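Local structure of EscN (Escherichia coli O127:H6, 2OBL) at residues Q53-G58 and N93-D98; T86-I91 and L163-S168; L65-I70 and H270-S275. The protein is a type III secretion system protein of the ATP synthase alpha/beta family, built on a P-loop NTPase fold. The protein carries 1 engineered substitution. All coordinates share one frame; numbering follows the deposited sequence. Where two conformers were deposited one is given.

In the fold
Contacts 1 and 2 share helix 84-94 and touch: their centres lie about 12 Å apart, L57 packs on I91, and A97 and F55 both rest on L163. Contact 2 is the deeper, its centre about 5 Å from that of the chain; at one end D167 meets imidazole and K84 of what looks like a P-loop. Contact 3 joins contact 1 through the short antiparallel pair 54-55 and 68-69, where F55 N lies 2.8 Å from C68 O, probably hydrogen-bonded. It stays clear of contact 2, with about 7 Å between nearest atoms, and ties the nucleotide-binding family region to the start of the C-terminal one.

Contact 1. Residues Q53-G58 and N93-D98; sequences QPFILG and NGASAD
I56 and S96 join the two backbones: S96 N donates to I56 O over 2.8 Å, with 161° at the hydrogen and the donor tilted 21° from the carbonyl plane. The same oxygen receives a CA-H contact, A95 CA lying 3.2 Å from I56 O. Around this point the roughly antiparallel chains come closest at L57 and A95, whose CA atoms are 3.9 Å apart. Beside them G58 and G94, lacking side chains, let the backbones close in, L57 O lying 3.2 Å from G94 C. The buried side is mostly apolar. F55 CG stands anti to the backbone N (chi1 -178°), and the far end of its ring rests against the loop: F55 CZ lies 4.1 Å from A95 CB, A97 CB sits at the ring edge, and F55 CE1 comes 3.6 Å from S96 O. Here the P-loop NTPase core turns from helix 84-94 toward strand 99-105, A95 being the first residue to leave the helix and S96 the centre of an inverse gamma turn. Both alanines and F55 also pack on L163 of the central sheet. The outer side is looser: S96 is exposed, and its OG lies 3.7 Å from I56 CB.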
loop_
_atom_site.group_PDB
_atom_site.type_symbol
_atom_site.label_atom_id
_atom_site.label_comp_id
_atom_site.label_asym_id
_atom_site.label_seq_id
_atom_site.Cartn_x
_atom_site.Cartn_y
_atom_site.Cartn_z
ATOM N N GLN A 53 -9.765 12.840 -6.886
ATOM C CA GLN A 53 -10.461 11.722 -7.532
ATOM C C GLN A 53 -10.198 10.450 -6.740
ATOM O O GLN A 53 -9.096 10.257 -6.267
ATOM C CB GLN A 53 -9.946 11.532 -8.960
ATOM C CG GLN A 53 -10.182 12.712 -9.882
ATOM C CD GLN A 53 -11.641 12.879 -10.238
ATOM O OE1 GLN A 53 -12.455 11.986 -9.994
ATOM N NE2 GLN A 53 -11.982 14.021 -10.812
ATOM N N PRO A 54 -11.210 9.578 -6.594
ATOM C CA PRO A 54 -10.951 8.353 -5.840
ATOM C C PRO A 54 -10.052 7.370 -6.602
ATOM O O PRO A 54 -10.104 7.302 -7.841
ATOM C CB PRO A 54 -12.345 7.760 -5.629
ATOM C CG PRO A 54 -13.175 8.308 -6.712
ATOM C CD PRO A 54 -12.599 9.654 -7.085
ATOM N N PHE A 55 -9.222 6.645 -5.858
ATOM C CA PHE A 55 -8.413 5.575 -6.423
ATOM C C PHE A 55 -8.932 4.280 -5.846
ATOM O O PHE A 55 -8.833 4.044 -4.639
ATOM C CB PHE A 55 -6.932 5.752 -6.074
ATOM C CG PHE A 55 -6.048 4.695 -6.663
ATOM C CD1 PHE A 55 -5.611 4.790 -7.980
ATOM C CD2 PHE A 55 -5.658 3.608 -5.912
ATOM C CE1 PHE A 55 -4.780 3.802 -8.531
ATOM C CE2 PHE A 55 -4.833 2.620 -6.453
ATOM C CZ PHE A 55 -4.407 2.718 -7.762
ATOM N N ILE A 56 -9.524 3.461 -6.709
ATOM C CA ILE A 56 -10.220 2.260 -6.272
ATOM C C ILE A 56 -9.239 1.093 -6.127
ATOM O O ILE A 56 -8.457 0.816 -7.035
ATOM C CB ILE A 56 -11.376 1.917 -7.262
ATOM C CG1 ILE A 56 -12.322 3.111 -7.390
ATOM C CG2 ILE A 56 -12.142 0.683 -6.819
ATOM C CD1 ILE A 56 -13.182 3.075 -8.646
ATOM N N LEU A 57 -9.267 0.423 -4.978
ATOM C CA LEU A 57 -8.363 -0.703 -4.720
ATOM C C LEU A 57 -9.025 -2.065 -4.958
ATOM O O LEU A 57 -8.345 -3.076 -5.146
ATOM C CB LEU A 57 -7.847 -0.650 -3.274
ATOM C CG LEU A 57 -6.961 0.531 -2.874
ATOM C CD1 LEU A 57 -6.330 0.269 -1.507
ATOM C CD2 LEU A 57 -5.880 0.779 -3.899
ATOM N N GLY A 58 -10.349 -2.091 -4.904
ATOM C CA GLY A 58 -11.081 -3.347 -4.975
ATOM C C GLY A 58 -11.026 -4.073 -3.641
ATOM O O GLY A 58 -11.053 -5.308 -3.591
ATOM N N ASN A 93 -4.643 -6.934 -8.025
ATOM C CA ASN A 93 -5.627 -7.544 -8.916
ATOM C C ASN A 93 -6.910 -6.731 -9.033
ATOM O O ASN A 93 -7.639 -6.844 -10.022
ATOM C CB ASN A 93 -5.942 -8.956 -8.445
ATOM C CG ASN A 93 -4.759 -9.891 -8.586
ATOM O OD1 ASN A 93 -3.926 -9.717 -9.470
ATOM N ND2 ASN A 93 -4.684 -10.894 -7.722
ATOM N N GLY A 94 -7.185 -5.915 -8.018
ATOM C CA GLY A 94 -8.427 -5.172 -7.947
ATOM C C GLY A 94 -8.315 -3.696 -8.263
ATOM O O GLY A 94 -9.317 -3.063 -8.585
ATOM N N ALA A 95 -7.107 -3.141 -8.184
ATOM C CA ALA A 95 -6.942 -1.683 -8.271
ATOM C C ALA A 95 -7.232 -1.113 -9.655
ATOM O O ALA A 95 -6.976 -1.757 -10.687
ATOM C CB ALA A 95 -5.551 -1.255 -7.801
ATOM N N SER A 96 -7.763 0.107 -9.677
ATOM C CA SER A 96 -8.003 0.803 -10.943
ATOM C C SER A 96 -6.741 1.509 -11.432
ATOM O O SER A 96 -6.666 2.736 -11.456
ATOM C CB SER A 96 -9.161 1.788 -10.813
ATOM O OG SER A 96 -10.393 1.090 -10.738
ATOM N N ALA A 97 -5.746 0.720 -11.817
ATOM C CA ALA A 97 -4.483 1.252 -12.298
ATOM C C ALA A 97 -4.226 0.703 -13.690
ATOM O O ALA A 97 -4.541 -0.450 -13.970
ATOM C CB ALA A 97 -3.349 0.846 -11.365
ATOM N N ASP A 98 -3.670 1.542 -14.557
ATOM C CA ASP A 98 -3.334 1.146 -15.928
ATOM C C ASP A 98 -2.071 0.292 -15.915
ATOM O O ASP A 98 -1.912 -0.641 -16.706
ATOM C CB ASP A 98 -3.064 2.392 -16.774
ATOM C CG ASP A 98 -4.286 3.268 -16.946
ATOM O OD1 ASP A 98 -5.417 2.737 -16.937
ATOM O OD2 ASP A 98 -4.114 4.495 -17.099
#

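Contact 2. Residues T86-I91 and L163-S168; sequences TLLGMI and LLMMDS. With IMD (imidazole), chain D.
Apolar contacts between L88 and I91 of the helix and L163 and M165 of the strand make up most of this interface. M165 occupies the middle, its CG anti to the backbone N and its chain bent only at the last torsion, chi3 -70°, which turns CE toward I91. M165 SD comes 3.9 Å from L88 CB and also meets L88 CD2; M165 CE packs 3.7 Å from I91 CG2 and lies near the L88 carbonyl oxygen. I91 CG2 reaches L163 CD2 as well, at 4.0 Å, the two side chains crossing at about a right angle. All five touching residues are buried. Helix 86-91 lies nearly antiparallel to strand 163-167, at 168° and an axis separation of 11.2 Å, as a helix packed on the face of the largely parallel central sheet of a P-loop NTPase.

A second kind of contact sets a methyl over a carboxylate: L88 CD1 lies over one face of the D167 group, 3.6 Å from D167 OD2 and equally near D167 CG.

The polar contacts belong to D167 and run to partners beyond the helix segment. N3 of imidazole, probably from the crystallisation liquor, donates to D167 OD2 over 2.6 Å with 167° at the hydrogen, and K84 of the probable Walker A loop forms a salt bridge with the same oxygen. D167 OD1 is hydrogen-bonded to T220 OG1.

Within the protein, K84 and T220 thus grip one oxygen each while L88 packs against the flat of the group, so the rotation of the carboxylate is probably restrained next to the probable P-loop.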
loop_
_atom_site.group_PDB
_atom_site.type_symbol
_atom_site.label_atom_id
_atom_site.label_comp_id
_atom_site.label_asym_id
_atom_site.label_seq_id
_atom_site.Cartn_x
_atom_site.Cartn_y
_atom_site.Cartn_z
ATOM N N THR A 86 -1.276 -11.252 0.994
ATOM C CA THR A 86 -2.619 -11.504 0.453
ATOM C C THR A 86 -3.352 -10.194 0.139
ATOM O O THR A 86 -3.972 -10.050 -0.926
ATOM C CB THR A 86 -3.457 -12.354 1.428
ATOM O OG1 THR A 86 -2.838 -13.637 1.577
ATOM C CG2 THR A 86 -4.878 -12.564 0.885
ATOM N N LEU A 87 -3.270 -9.236 1.063
ATOM C CA LEU A 87 -3.852 -7.923 0.835
ATOM C C LEU A 87 -3.185 -7.212 -0.337
ATOM O O LEU A 87 -3.870 -6.593 -1.157
ATOM C CB LEU A 87 -3.776 -7.046 2.089
ATOM C CG LEU A 87 -4.291 -5.620 1.906
ATOM C CD1 LEU A 87 -5.786 -5.575 1.540
ATOM C CD2 LEU A 87 -4.026 -4.791 3.173
ATOM N N LEU A 88 -1.857 -7.289 -0.417
ATOM C CA LEU A 88 -1.140 -6.657 -1.521
ATOM C C LEU A 88 -1.580 -7.298 -2.840
ATOM O O LEU A 88 -1.772 -6.615 -3.826
ATOM C CB LEU A 88 0.373 -6.808 -1.373
ATOM C CG LEU A 88 1.002 -6.134 -0.152
ATOM C CD1 LEU A 88 2.504 -6.070 -0.289
ATOM C CD2 LEU A 88 0.431 -4.737 0.022
ATOM N N GLY A 89 -1.720 -8.614 -2.845
ATOM C CA GLY A 89 -2.224 -9.303 -4.034
ATOM C C GLY A 89 -3.610 -8.823 -4.435
ATOM O O GLY A 89 -3.881 -8.579 -5.613
ATOM N N MET A 90 -4.503 -8.701 -3.459
ATOM C CA MET A 90 -5.874 -8.270 -3.744
ATOM C C MET A 90 -5.868 -6.898 -4.384
ATOM O O MET A 90 -6.628 -6.614 -5.316
ATOM C CB MET A 90 -6.679 -8.205 -2.454
ATOM C CG MET A 90 -7.069 -9.556 -1.926
ATOM S SD MET A 90 -7.975 -9.373 -0.382
ATOM C CE MET A 90 -9.302 -8.286 -0.879
ATOM N N ILE A 91 -4.996 -6.040 -3.870
ATOM C CA ILE A 91 -4.894 -4.679 -4.379
ATOM C C ILE A 91 -4.389 -4.659 -5.824
ATOM O O ILE A 91 -4.963 -3.980 -6.674
ATOM C CB ILE A 91 -4.005 -3.775 -3.467
ATOM C CG1 ILE A 91 -4.691 -3.541 -2.110
ATOM C CG2 ILE A 91 -3.775 -2.444 -4.169
ATOM C CD1 ILE A 91 -3.770 -2.925 -1.031
ATOM N N LEU A 163 0.121 2.626 -10.443
ATOM C CA LEU A 163 0.216 2.258 -9.027
ATOM C C LEU A 163 1.638 1.801 -8.749
ATOM O O LEU A 163 2.096 0.803 -9.310
ATOM C CB LEU A 163 -0.771 1.142 -8.674
ATOM C CG LEU A 163 -0.611 0.535 -7.275
ATOM C CD1 LEU A 163 -0.756 1.601 -6.200
ATOM C CD2 LEU A 163 -1.583 -0.632 -7.022
ATOM N N LEU A 164 2.341 2.550 -7.905
ATOM C CA LEU A 164 3.668 2.147 -7.442
ATOM C C LEU A 164 3.487 1.448 -6.100
ATOM O O LEU A 164 2.917 2.017 -5.168
ATOM C CB LEU A 164 4.558 3.374 -7.259
ATOM C CG LEU A 164 5.927 3.150 -6.597
ATOM C CD1 LEU A 164 6.809 2.218 -7.460
ATOM C CD2 LEU A 164 6.605 4.504 -6.396
ATOM N N MET A 165 3.956 0.211 -5.998
ATOM C CA MET A 165 3.766 -0.532 -4.764
ATOM C C MET A 165 5.112 -1.053 -4.278
ATOM O O MET A 165 5.744 -1.880 -4.940
ATOM C CB MET A 165 2.761 -1.682 -4.959
ATOM C CG MET A 165 2.622 -2.575 -3.724
ATOM S SD MET A 165 1.445 -3.961 -3.867
ATOM C CE MET A 165 -0.128 -3.125 -3.898
ATOM N N MET A 166 5.552 -0.551 -3.135
ATOM C CA MET A 166 6.882 -0.854 -2.645
ATOM C C MET A 166 6.789 -1.679 -1.372
ATOM O O MET A 166 6.343 -1.187 -0.340
ATOM C CB MET A 166 7.659 0.431 -2.381
ATOM C CG MET A 166 9.049 0.133 -1.826
ATOM S SD MET A 166 10.033 1.597 -1.491
ATOM C CE MET A 166 9.765 2.505 -2.990
ATOM N N ASP A 167 7.206 -2.938 -1.460
ATOM C CA ASP A 167 7.179 -3.853 -0.327
ATOM C C ASP A 167 8.637 -4.274 -0.112
ATOM O O ASP A 167 9.094 -5.219 -0.760
ATOM C CB ASP A 167 6.295 -5.070 -0.684
ATOM C CG ASP A 167 6.029 -6.007 0.503
ATOM O OD1 ASP A 167 5.998 -5.560 1.668
ATOM O OD2 ASP A 167 5.844 -7.222 0.268
ATOM N N SER A 168 9.379 -3.592 0.767
ATOM C CA SER A 168 8.862 -2.625 1.735
ATOM C C SER A 168 9.787 -1.428 1.860
ATOM O O SER A 168 10.979 -1.527 1.562
ATOM C CB SER A 168 8.814 -3.292 3.115
ATOM O OG SER A 168 10.121 -3.738 3.500
HETATM N N1 IMD D . 9.641 -9.475 -1.520
HETATM C C2 IMD D . 9.036 -8.350 -1.079
HETATM N N3 IMD D . 7.730 -8.646 -0.851
HETATM C C4 IMD D . 7.515 -9.953 -1.150
HETATM C C5 IMD D . 8.725 -10.475 -1.580
#

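Contact 3. Residues L65-I70 and H270-S275; sequences LLTCGI and HNVVTS
T67-G69 and V272-V273 meet across two irregular stretches of backbone with no hydrogen bond between them. L66 is the first residue to leave helix 60-65, and the chain then straightens into the short strand about 68-69; opposite it, a weakly bonded helical turn about 270-272 gives way to an extended V273 before T274 caps the next helix. The nearest CA atoms, those of G69 and V272, are 6.4 Å apart, so side chains bridge the gap.

T67 and V273 reach toward each other tip to tip. V273 CG1, anti to its carbonyl carbon (chi1 -51°), faces the branch point of the threonine: it lies 3.4 Å from T67 OG1 and 3.6 Å from T67 CB. The hydroxyl has its polar partner elsewhere, in a hydrogen bond with D63 O of helix 60-65, and is in van der Waals contact with V273 CG1.

The junction joins the nucleotide-binding family region, at its small antiparallel pair 54-55 and 68-69, to the turn leading into helix 275-290 of the C-terminal region. Y335 of helix 335-345 touches both T67 and V273, and H277 also packs on T67.

V272 works alongside. It slides past T67 in the opposite direction, its CG2 lying 4.0 Å from T67 CG2 and 3.8 Å from C68 O. Its other methyl, CG1, lies over the glycine backbone, 4.2 Å from G69 CA. T67 O, for its part, is hydrogen-bonded to S266 OG, while G69 N pairs with Q72 OE1.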
loop_
_atom_site.group_PDB
_atom_site.type_symbol
_atom_site.label_atom_id
_atom_site.label_comp_id
_atom_site.label_asym_id
_atom_site.label_seq_id
_atom_site.Cartn_x
_atom_site.Cartn_y
_atom_site.Cartn_z
ATOM N N LEU A 65 -14.497 2.683 3.577
ATOM C CA LEU A 65 -14.318 3.411 4.843
ATOM C C LEU A 65 -13.078 4.279 4.920
ATOM O O LEU A 65 -12.957 5.094 5.840
ATOM C CB LEU A 65 -14.270 2.428 6.015
ATOM C CG LEU A 65 -15.421 1.430 6.124
ATOM C CD1 LEU A 65 -15.160 0.494 7.300
ATOM C CD2 LEU A 65 -16.746 2.178 6.303
ATOM N N LEU A 66 -12.130 4.073 4.005
ATOM C CA LEU A 66 -10.828 4.738 4.097
ATOM C C LEU A 66 -10.361 5.091 2.694
ATOM O O LEU A 66 -9.209 4.844 2.334
ATOM C CB LEU A 66 -9.811 3.792 4.737
ATOM C CG LEU A 66 -10.130 3.230 6.123
ATOM C CD1 LEU A 66 -9.392 1.890 6.404
ATOM C CD2 LEU A 66 -9.785 4.281 7.160
ATOM N N THR A 67 -11.269 5.653 1.908
ATOM C CA THR A 67 -11.084 5.754 0.464
ATOM C C THR A 67 -9.807 6.462 0.042
ATOM O O THR A 67 -9.493 7.558 0.521
ATOM C CB THR A 67 -12.277 6.454 -0.194
ATOM O OG1 THR A 67 -13.491 5.997 0.426
ATOM C CG2 THR A 67 -12.295 6.165 -1.678
ATOM N N CYS A 68 -9.078 5.811 -0.859
ATOM C CA CYS A 68 -7.816 6.334 -1.374
ATOM C C CYS A 68 -8.092 7.311 -2.501
ATOM O O CYS A 68 -9.158 7.276 -3.102
ATOM C CB CYS A 68 -6.945 5.213 -1.927
ATOM S SG CYS A 68 -6.409 4.007 -0.728
ATOM N N GLY A 69 -7.106 8.153 -2.804
ATOM C CA GLY A 69 -7.226 9.116 -3.886
ATOM C C GLY A 69 -6.116 8.994 -4.913
ATOM O O GLY A 69 -5.018 8.543 -4.600
ATOM N N ILE A 70 -6.405 9.392 -6.146
ATOM C CA ILE A 70 -5.388 9.361 -7.203
ATOM C C ILE A 70 -4.244 10.308 -6.855
ATOM O O ILE A 70 -4.459 11.517 -6.634
ATOM C CB ILE A 70 -5.980 9.695 -8.584
ATOM C CG1 ILE A 70 -7.054 8.666 -8.967
ATOM C CG2 ILE A 70 -4.898 9.732 -9.641
ATOM C CD1 ILE A 70 -7.690 8.924 -10.345
ATOM N N HIS A 270 -12.316 12.551 2.465
ATOM C CA HIS A 270 -13.390 13.547 2.466
ATOM C C HIS A 270 -13.404 14.397 1.194
ATOM O O HIS A 270 -14.421 15.033 0.860
ATOM C CB HIS A 270 -13.302 14.424 3.716
ATOM C CG HIS A 270 -12.137 15.361 3.716
ATOM N ND1 HIS A 270 -10.841 14.940 3.934
ATOM C CD2 HIS A 270 -12.072 16.698 3.526
ATOM C CE1 HIS A 270 -10.028 15.981 3.877
ATOM N NE2 HIS A 270 -10.750 17.060 3.630
ATOM N N ASN A 271 -12.275 14.402 0.488
ATOM C CA ASN A 271 -12.128 15.148 -0.762
ATOM C C ASN A 271 -12.447 14.336 -2.014
ATOM O O ASN A 271 -12.514 14.896 -3.114
ATOM C CB ASN A 271 -10.701 15.686 -0.895
ATOM C CG ASN A 271 -10.388 16.770 0.102
ATOM O OD1 ASN A 271 -9.240 16.893 0.567
ATOM N ND2 ASN A 271 -11.396 17.576 0.442
ATOM N N VAL A 272 -12.636 13.027 -1.863
ATOM C CA VAL A 272 -12.824 12.161 -3.034
ATOM C C VAL A 272 -14.118 11.347 -3.003
ATOM O O VAL A 272 -14.414 10.620 -3.957
ATOM C CB VAL A 272 -11.620 11.194 -3.259
ATOM C CG1 VAL A 272 -10.306 11.951 -3.263
ATOM C CG2 VAL A 272 -11.608 10.093 -2.199
ATOM N N VAL A 273 -14.873 11.450 -1.907
ATOM C CA VAL A 273 -16.185 10.796 -1.803
ATOM C C VAL A 273 -17.314 11.798 -1.552
ATOM O O VAL A 273 -17.086 12.934 -1.114
ATOM C CB VAL A 273 -16.214 9.715 -0.692
ATOM C CG1 VAL A 273 -15.031 8.750 -0.856
ATOM C CG2 VAL A 273 -16.198 10.359 0.686
ATOM N N THR A 274 -18.540 11.378 -1.838
ATOM C CA THR A 274 -19.694 12.230 -1.595
ATOM C C THR A 274 -19.906 12.443 -0.101
ATOM O O THR A 274 -19.435 11.660 0.718
ATOM C CB THR A 274 -20.970 11.629 -2.212
ATOM O OG1 THR A 274 -21.309 10.421 -1.518
ATOM C CG2 THR A 274 -20.755 11.319 -3.682
ATOM N N SER A 275 -20.640 13.493 0.267
ATOM C CA SER A 275 -20.867 13.723 1.687
ATOM C C SER A 275 -21.643 12.544 2.287
ATOM O O SER A 275 -21.376 12.124 3.409
ATOM C CB SER A 275 -21.571 15.056 1.932
ATOM O OG SER A 275 -22.931 14.981 1.575
#